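Local atomic coordinates of GphF Dehydratase 1 (Archangium violaceum, PDB entry 6MBF), a protein that probably dehydrates the intermediate of a polyketide synthase module and is linked to olefin rearrangement in gephyronic acid biosynthesis. Residues Y161-E173 / I180-E192. Residues are numbered along the deposited sequence; the frame is centred on the assembly and turned at random.
Sequences YYGPRLRNIRHLE and IGHVCLQGEEAQE
Ile169 to Glu173 pairs with Ile180 to Cys184 as an antiparallel beta hairpin with a classic beta bulge, in the second hotdog region of the dehydratase. Strand 178-184 continues the sheet to strand 241-248. Leu172 and Ile169 lie on the face covered by helices 151-158 and 200-214. His171 and His182 lie on the other face.

In the bulge, Arg170 and His171 both oppose His182. His182 O takes a 2.7 Å bond from Arg170 N and a weak one from His171 N. His182 N donates back to His171 O at 2.8 Å. Beyond the bulge the pairing is regular: Leu172 faces Gly181, and Glu173 and Ile180 exchange two backbone bonds. Gly181 has no side chain, and Leu172 CD1 lies 3.7 Å from Gly181 CA. The His182 ring is held by NE2, which is hydrogen-bonded to Glu241 OE2 on strand 241-248.

The bulge turns Arg170 toward the partner strand. Its side chain has two conformers. In the one described here it bends at chi2 (-44°), which brings NH1 to Cys184 O in a weak bond. NH2 reaches back to Arg167 O, and the guanidinium links the two segments.

A water joins the segments just off the strands. It donates to Asn168 OD1 at 2.6 Å and accepts from Gln186 N. Asn168 ND2 holds Arg165 O, which fixes the rotation of the amide.

Past the water, extended Arg165 reaches the short, weakly bonded helical turn at about 187-190. Its NH1 forms salt bridges to two carboxylates, both near the guanidinium plane. Arg165 NH1 meets Glu188 OE2 at 3.0 Å from above the carboxylate plane. Glu189 OE1 accepts Arg165 NH1 on its syn lone pair at 2.9 Å.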
ATOM      1  N   TYR A 161      -1.061  -7.190  14.931  1.00 19.67           N
ATOM      2  CA  TYR A 161      -1.276  -7.057  13.498  1.00 19.51           C
ATOM      3  C   TYR A 161       0.003  -6.886  12.697  1.00 15.06           C
ATOM      4  O   TYR A 161      -0.005  -7.173  11.498  1.00 16.07           O
ATOM      5  CB  TYR A 161      -2.170  -5.850  13.193  1.00 15.70           C
ATOM      6  CG  TYR A 161      -3.471  -5.833  13.947  1.00 16.52           C
ATOM      7  CD1 TYR A 161      -4.289  -6.954  13.992  1.00 18.27           C
ATOM      8  CD2 TYR A 161      -3.884  -4.683  14.616  1.00 20.67           C
ATOM      9  CE1 TYR A 161      -5.501  -6.930  14.689  1.00 21.16           C
ATOM     10  CE2 TYR A 161      -5.082  -4.656  15.318  1.00 19.11           C
ATOM     11  CZ  TYR A 161      -5.876  -5.773  15.349  1.00 20.33           C
ATOM     12  OH  TYR A 161      -7.065  -5.723  16.039  1.00 23.73           O
ATOM     13  N   TYR A 162       1.083  -6.416  13.310  1.00 15.30           N
ATOM     14  CA  TYR A 162       2.258  -5.989  12.564  1.00 14.65           C
ATOM     15  C   TYR A 162       3.519  -6.494  13.237  1.00 18.48           C
ATOM     16  O   TYR A 162       3.663  -6.366  14.457  1.00 17.41           O
ATOM     17  CB  TYR A 162       2.324  -4.467  12.484  1.00 12.66           C
ATOM     18  CG  TYR A 162       1.476  -3.830  11.411  1.00 13.61           C
ATOM     19  CD1 TYR A 162       1.810  -3.970  10.061  1.00 16.44           C
ATOM     20  CD2 TYR A 162       0.390  -3.024  11.744  1.00 17.27           C
ATOM     21  CE1 TYR A 162       1.054  -3.358   9.067  1.00 13.23           C
ATOM     22  CE2 TYR A 162      -0.373  -2.405  10.758  1.00 18.40           C
ATOM     23  CZ  TYR A 162      -0.031  -2.566   9.421  1.00 12.88           C
ATOM     24  OH  TYR A 162      -0.786  -1.936   8.446  1.00 16.46           O
ATOM     25  N   GLY A 163       4.437  -7.030  12.437  1.00 16.49           N
ATOM     26  CA  GLY A 163       5.728  -7.451  12.925  1.00 16.80           C
ATOM     27  C   GLY A 163       6.791  -6.372  12.825  1.00 18.27           C
ATOM     28  O   GLY A 163       6.536  -5.238  12.392  1.00 18.94           O
ATOM     29  N   PRO A 164       8.024  -6.718  13.215  1.00 18.90           N
ATOM     30  CA  PRO A 164       9.072  -5.695  13.370  1.00 17.45           C
ATOM     31  C   PRO A 164       9.560  -5.070  12.076  1.00 17.42           C
ATOM     32  O   PRO A 164      10.241  -4.038  12.143  1.00 21.65           O
ATOM     33  CB  PRO A 164      10.211  -6.453  14.066  1.00 21.05           C
ATOM     34  CG  PRO A 164       9.944  -7.897  13.788  1.00 22.89           C
ATOM     35  CD  PRO A 164       8.460  -8.044  13.690  1.00 24.46           C
ATOM     36  N   ARG A 165       9.274  -5.653  10.912  1.00 17.44           N
ATOM     37  CA  ARG A 165       9.631  -4.996   9.661  1.00 16.91           C
ATOM     38  C   ARG A 165       8.684  -3.862   9.305  1.00 16.37           C
ATOM     39  O   ARG A 165       8.991  -3.088   8.388  1.00 15.94           O
ATOM     40  CB  ARG A 165       9.641  -5.999   8.508  1.00 18.14           C
ATOM     41  CG  ARG A 165      10.591  -7.171   8.697  1.00 18.45           C
ATOM     42  CD  ARG A 165      10.412  -8.160   7.567  1.00 27.25           C
ATOM     43  NE  ARG A 165      11.311  -9.297   7.702  1.00 24.23           N
ATOM     44  CZ  ARG A 165      12.500  -9.378   7.119  1.00 32.79           C
ATOM     45  NH1 ARG A 165      12.930  -8.385   6.353  1.00 30.87           N
ATOM     46  NH2 ARG A 165      13.255 -10.455   7.295  1.00 31.99           N
ATOM     47  N   LEU A 166       7.555  -3.750  10.006  1.00 16.18           N
ATOM     48  CA  LEU A 166       6.504  -2.803   9.652  1.00 18.24           C
ATOM     49  C   LEU A 166       6.229  -1.829  10.798  1.00 14.95           C
ATOM     50  O   LEU A 166       5.073  -1.578  11.161  1.00 15.36           O
ATOM     51  CB  LEU A 166       5.243  -3.575   9.248  1.00 16.84           C
ATOM     52  CG  LEU A 166       5.460  -4.500   8.041  1.00 16.87           C
ATOM     53  CD1 LEU A 166       4.271  -5.405   7.805  1.00 18.31           C
ATOM     54  CD2 LEU A 166       5.767  -3.671   6.787  1.00 16.83           C
ATOM     55  N   ARG A 167       7.303  -1.275  11.376  1.00 15.15           N
ATOM     56  CA  ARG A 167       7.215  -0.261  12.428  1.00 12.34           C
ATOM     57  C   ARG A 167       8.156   0.880  12.048  1.00 14.18           C
ATOM     58  O   ARG A 167       9.149   1.146  12.730  1.00 18.56           O
ATOM     59  CB  ARG A 167       7.563  -0.863  13.798  1.00 15.56           C
ATOM     60  CG  ARG A 167       6.638  -2.021  14.183  1.00 14.07           C
ATOM     61  CD  ARG A 167       7.111  -2.744  15.433  1.00 15.08           C
ATOM     62  NE  ARG A 167       6.272  -3.915  15.655  1.00 17.37           N
ATOM     63  CZ  ARG A 167       6.669  -5.041  16.243  1.00 21.24           C
ATOM     64  NH1 ARG A 167       7.910  -5.160  16.712  1.00 16.16           N
ATOM     65  NH2 ARG A 167       5.812  -6.051  16.363  1.00 18.43           N
ATOM     66  N   ASN A 168       7.831   1.565  10.951  1.00 15.04           N
ATOM     67  CA  ASN A 168       8.775   2.455  10.289  1.00 18.54           C
ATOM     68  C   ASN A 168       8.462   3.935  10.475  1.00 15.31           C
ATOM     69  O   ASN A 168       9.121   4.777   9.845  1.00 16.23           O
ATOM     70  CB  ASN A 168       8.845   2.097   8.806  1.00 15.36           C
ATOM     71  CG  ASN A 168       9.364   0.682   8.593  1.00 18.68           C
ATOM     72  OD1 ASN A 168      10.520   0.393   8.905  1.00 19.84           O
ATOM     73  ND2 ASN A 168       8.512  -0.208   8.082  1.00 16.05           N
ATOM     74  N   ILE A 169       7.504   4.271  11.333  1.00 16.40           N
ATOM     75  CA  ILE A 169       7.247   5.664  11.705  1.00 15.37           C
ATOM     76  C   ILE A 169       8.245   6.059  12.783  1.00 14.09           C
ATOM     77  O   ILE A 169       8.311   5.425  13.843  1.00 18.09           O
ATOM     78  CB  ILE A 169       5.807   5.866  12.205  1.00 15.09           C
ATOM     79  CG1 ILE A 169       4.794   5.172  11.294  1.00 17.40           C
ATOM     80  CG2 ILE A 169       5.464   7.382  12.283  1.00 13.63           C
ATOM     81  CD1 ILE A 169       3.392   5.160  11.881  1.00 20.26           C
ATOM     82  N   ARG A 170       9.034   7.096  12.510  0.52 12.44           N
ATOM     83  CA  ARG A 170       9.991   7.581  13.494  0.52 19.14           C
ATOM     84  C   ARG A 170       9.380   8.625  14.414  0.52 21.45           C
ATOM     85  O   ARG A 170       9.609   8.591  15.630  0.52 17.93           O
ATOM     86  CB  ARG A 170      11.225   8.156  12.793  0.52 20.84           C
ATOM     87  CG  ARG A 170      11.926   7.157  11.892  0.52 25.07           C
ATOM     88  CD  ARG A 170      12.036   5.804  12.577  0.52 27.52           C
ATOM     89  NE  ARG A 170      12.353   4.735  11.638  0.52 31.64           N
ATOM     90  CZ  ARG A 170      11.929   3.484  11.775  0.52 28.24           C
ATOM     91  NH1 ARG A 170      12.263   2.571  10.877  0.52 18.90           N
ATOM     92  NH2 ARG A 170      11.156   3.154  12.803  0.52 22.30           N
ATOM     93  N   HIS A 171       8.585   9.534  13.854  1.00 18.04           N
ATOM     94  CA  HIS A 171       7.982  10.622  14.610  1.00 18.25           C
ATOM     95  C   HIS A 171       6.613  10.901  14.012  1.00 17.96           C
ATOM     96  O   HIS A 171       6.409  10.735  12.807  1.00 17.54           O
ATOM     97  CB  HIS A 171       8.855  11.886  14.573  1.00 17.64           C
ATOM     98  CG  HIS A 171       8.186  13.106  15.129  1.00 30.14           C
ATOM     99  ND1 HIS A 171       8.123  13.374  16.480  1.00 37.14           N
ATOM    100  CD2 HIS A 171       7.553  14.134  14.511  1.00 32.94           C
ATOM    101  CE1 HIS A 171       7.476  14.511  16.672  1.00 26.54           C
ATOM    102  NE2 HIS A 171       7.120  14.993  15.493  1.00 31.56           N
ATOM    103  N   LEU A 172       5.673  11.316  14.859  1.00 15.74           N
ATOM    104  CA  LEU A 172       4.330  11.631  14.394  1.00 16.17           C
ATOM    105  C   LEU A 172       3.764  12.699  15.315  1.00 18.72           C
ATOM    106  O   LEU A 172       3.838  12.555  16.538  1.00 17.79           O
ATOM    107  CB  LEU A 172       3.427  10.386  14.383  1.00 14.69           C
ATOM    108  CG  LEU A 172       1.990  10.581  13.866  1.00 16.79           C
ATOM    109  CD1 LEU A 172       1.958  10.991  12.379  1.00 17.19           C
ATOM    110  CD2 LEU A 172       1.151   9.334  14.084  1.00 18.53           C
ATOM    111  N   GLU A 173       3.231  13.771  14.735  1.00 17.08           N
ATOM    112  CA  GLU A 173       2.567  14.801  15.522  1.00 21.11           C
ATOM    113  C   GLU A 173       1.225  15.135  14.894  1.00 21.55           C
ATOM    114  O   GLU A 173       1.082  15.128  13.668  1.00 18.10           O
ATOM    115  CB  GLU A 173       3.422  16.065  15.645  1.00 25.25           C
ATOM    116  CG  GLU A 173       3.677  16.796  14.343  1.00 23.57           C
ATOM    117  CD  GLU A 173       4.586  17.987  14.540  1.00 36.61           C
ATOM    118  OE1 GLU A 173       5.757  17.774  14.917  1.00 33.33           O
ATOM    119  OE2 GLU A 173       4.128  19.130  14.340  1.00 35.04           O
ATOM    120  N   ILE A 180       1.598  15.141  10.726  1.00 16.18           N
ATOM    121  CA  ILE A 180       2.818  14.995   9.947  1.00 14.72           C
ATOM    122  C   ILE A 180       3.648  13.896  10.586  1.00 20.07           C
ATOM    123  O   ILE A 180       3.871  13.900  11.805  1.00 18.74           O
ATOM    124  CB  ILE A 180       3.614  16.305   9.850  1.00 21.33           C
ATOM    125  CG1 ILE A 180       2.847  17.309   8.997  1.00 21.25           C
ATOM    126  CG2 ILE A 180       4.993  16.042   9.253  1.00 36.31           C
ATOM    127  CD1 ILE A 180       3.479  18.641   9.006  1.00 37.22           C
ATOM    128  N   GLY A 181       4.059  12.937   9.772  1.00 19.32           N
ATOM    129  CA  GLY A 181       4.860  11.827  10.232  1.00 24.67           C
ATOM    130  C   GLY A 181       6.168  11.804   9.473  1.00 21.65           C
ATOM    131  O   GLY A 181       6.258  12.284   8.341  1.00 24.88           O
ATOM    132  N   HIS A 182       7.191  11.272  10.121  1.00 16.92           N
ATOM    133  CA  HIS A 182       8.485  11.011   9.508  1.00 15.19           C
ATOM    134  C   HIS A 182       8.650   9.497   9.466  1.00 15.98           C
ATOM    135  O   HIS A 182       8.628   8.848  10.517  1.00 16.93           O
ATOM    136  CB  HIS A 182       9.600  11.679  10.318  1.00 19.19           C
ATOM    137  CG  HIS A 182      10.981  11.336   9.855  1.00 19.04           C
ATOM    138  ND1 HIS A 182      12.068  11.329  10.703  1.00 28.55           N
ATOM    139  CD2 HIS A 182      11.454  10.988   8.634  1.00 20.42           C
ATOM    140  CE1 HIS A 182      13.152  10.997  10.024  1.00 31.12           C
ATOM    141  NE2 HIS A 182      12.807  10.791   8.765  1.00 19.40           N
ATOM    142  N   VAL A 183       8.758   8.934   8.258  1.00 14.31           N
ATOM    143  CA  VAL A 183       8.901   7.495   8.080  1.00 14.96           C
ATOM    144  C   VAL A 183      10.221   7.226   7.376  1.00 15.46           C
ATOM    145  O   VAL A 183      10.622   7.962   6.464  1.00 15.29           O
ATOM    146  CB  VAL A 183       7.726   6.831   7.313  1.00 19.91           C
ATOM    147  CG1 VAL A 183       6.386   7.333   7.787  1.00 15.66           C
ATOM    148  CG2 VAL A 183       7.868   6.946   5.825  1.00 45.46           C
ATOM    149  N   CYS A 184      10.898   6.171   7.810  1.00 18.77           N
ATOM    150  CA  CYS A 184      12.216   5.851   7.289  1.00 17.36           C
ATOM    151  C   CYS A 184      12.393   4.343   7.288  1.00 23.55           C
ATOM    152  O   CYS A 184      12.154   3.684   8.305  1.00 22.65           O
ATOM    153  CB  CYS A 184      13.301   6.525   8.130  1.00 24.15           C
ATOM    154  SG  CYS A 184      14.942   6.422   7.419  1.00 23.20           S
ATOM    155  N   LEU A 185      12.791   3.801   6.142  1.00 16.70           N
ATOM    156  CA  LEU A 185      13.077   2.378   6.071  1.00 17.79           C
ATOM    157  C   LEU A 185      14.397   2.070   6.754  1.00 19.68           C
ATOM    158  O   LEU A 185      15.292   2.914   6.839  1.00 20.70           O
ATOM    159  CB  LEU A 185      13.130   1.907   4.625  1.00 19.89           C
ATOM    160  CG  LEU A 185      11.836   2.072   3.828  1.00 21.20           C
ATOM    161  CD1 LEU A 185      12.069   1.659   2.408  1.00 22.91           C
ATOM    162  CD2 LEU A 185      10.689   1.283   4.453  1.00 21.18           C
ATOM    163  N   GLN A 186      14.514   0.850   7.264  0.53 21.06           N
ATOM    164  CA  GLN A 186      15.766   0.389   7.845  0.53 23.51           C
ATOM    165  C   GLN A 186      15.957  -1.074   7.478  0.53 22.41           C
ATOM    166  O   GLN A 186      15.130  -1.681   6.782  0.53 19.93           O
ATOM    167  CB  GLN A 186      15.799   0.587   9.371  0.53 24.63           C
ATOM    168  CG  GLN A 186      15.806   2.039   9.851  0.53 25.19           C
ATOM    169  CD  GLN A 186      17.038   2.814   9.399  0.53 22.47           C
ATOM    170  OE1 GLN A 186      18.098   2.235   9.163  0.53 38.40           O
ATOM    171  NE2 GLN A 186      16.900   4.129   9.284  0.53 21.95           N
ATOM    172  N   GLY A 187      17.062  -1.639   7.952  1.00 27.44           N
ATOM    173  CA  GLY A 187      17.336  -3.052   7.747  1.00 30.99           C
ATOM    174  C   GLY A 187      17.287  -3.463   6.292  1.00 19.57           C
ATOM    175  O   GLY A 187      17.711  -2.724   5.395  1.00 28.56           O
ATOM    176  N   GLU A 188      16.742  -4.660   6.054  1.00 22.25           N
ATOM    177  CA  GLU A 188      16.661  -5.196   4.700  1.00 29.66           C
ATOM    178  C   GLU A 188      15.772  -4.332   3.820  1.00 24.34           C
ATOM    179  O   GLU A 188      16.026  -4.184   2.621  1.00 26.84           O
ATOM    180  CB  GLU A 188      16.124  -6.628   4.727  1.00 25.58           C
ATOM    181  CG  GLU A 188      16.905  -7.592   5.612  1.00 47.59           C
ATOM    182  CD  GLU A 188      16.404  -9.026   5.494  1.00 55.88           C
ATOM    183  OE1 GLU A 188      17.045  -9.929   6.074  1.00 65.12           O
ATOM    184  OE2 GLU A 188      15.375  -9.252   4.818  1.00 56.85           O
ATOM    185  N   GLU A 189      14.718  -3.755   4.399  1.00 23.53           N
ATOM    186  CA  GLU A 189      13.771  -3.006   3.581  1.00 22.34           C
ATOM    187  C   GLU A 189      14.412  -1.744   3.014  1.00 25.56           C
ATOM    188  O   GLU A 189      14.129  -1.355   1.873  1.00 23.09           O
ATOM    189  CB  GLU A 189      12.515  -2.696   4.399  1.00 21.92           C
ATOM    190  CG  GLU A 189      11.491  -3.854   4.431  1.00 24.11           C
ATOM    191  CD  GLU A 189      11.928  -5.050   5.289  1.00 28.44           C
ATOM    192  OE1 GLU A 189      11.505  -6.190   4.997  1.00 34.15           O
ATOM    193  OE2 GLU A 189      12.678  -4.846   6.260  1.00 28.71           O
ATOM    194  N   ALA A 190      15.309  -1.107   3.776  1.00 20.45           N
ATOM    195  CA  ALA A 190      16.040   0.038   3.248  1.00 24.92           C
ATOM    196  C   ALA A 190      17.044  -0.365   2.177  1.00 22.76           C
ATOM    197  O   ALA A 190      17.457   0.483   1.384  1.00 28.59           O
ATOM    198  CB  ALA A 190      16.764   0.781   4.372  1.00 24.71           C
ATOM    199  N   GLN A 191      17.446  -1.633   2.138  1.00 20.18           N
ATOM    200  CA  GLN A 191      18.395  -2.093   1.131  1.00 22.91           C
ATOM    201  C   GLN A 191      17.734  -2.419  -0.201  1.00 20.83           C
ATOM    202  O   GLN A 191      18.445  -2.691  -1.177  1.00 32.74           O
ATOM    203  CB  GLN A 191      19.142  -3.326   1.651  1.00 24.35           C
ATOM    204  CG  GLN A 191      19.912  -3.078   2.935  1.00 33.34           C
ATOM    205  CD  GLN A 191      20.718  -1.798   2.873  1.00 53.07           C
ATOM    206  OE1 GLN A 191      20.503  -0.873   3.659  1.00 54.90           O
ATOM    207  NE2 GLN A 191      21.649  -1.733   1.926  1.00 41.64           N
ATOM    208  N   GLU A 192      16.405  -2.391  -0.267  1.00 24.46           N
ATOM    209  CA  GLU A 192      15.648  -2.841  -1.427  1.00 33.57           C
ATOM    210  C   GLU A 192      15.060  -1.688  -2.232  1.00 36.89           C
ATOM    211  O   GLU A 192      14.038  -1.869  -2.902  1.00 31.46           O
ATOM    212  CB  GLU A 192      14.532  -3.785  -0.986  1.00 32.39           C
ATOM    213  CG  GLU A 192      15.028  -5.021  -0.288  1.00 29.96           C
ATOM    214  CD  GLU A 192      13.930  -5.769   0.459  1.00 35.29           C
ATOM    215  OE1 GLU A 192      12.855  -5.186   0.728  1.00 27.09           O
ATOM    216  OE2 GLU A 192      14.157  -6.948   0.785  1.00 32.97           O
TER
HETATM  217  O   HOH W   1      12.076  -0.799   7.150  1.00 30.24           O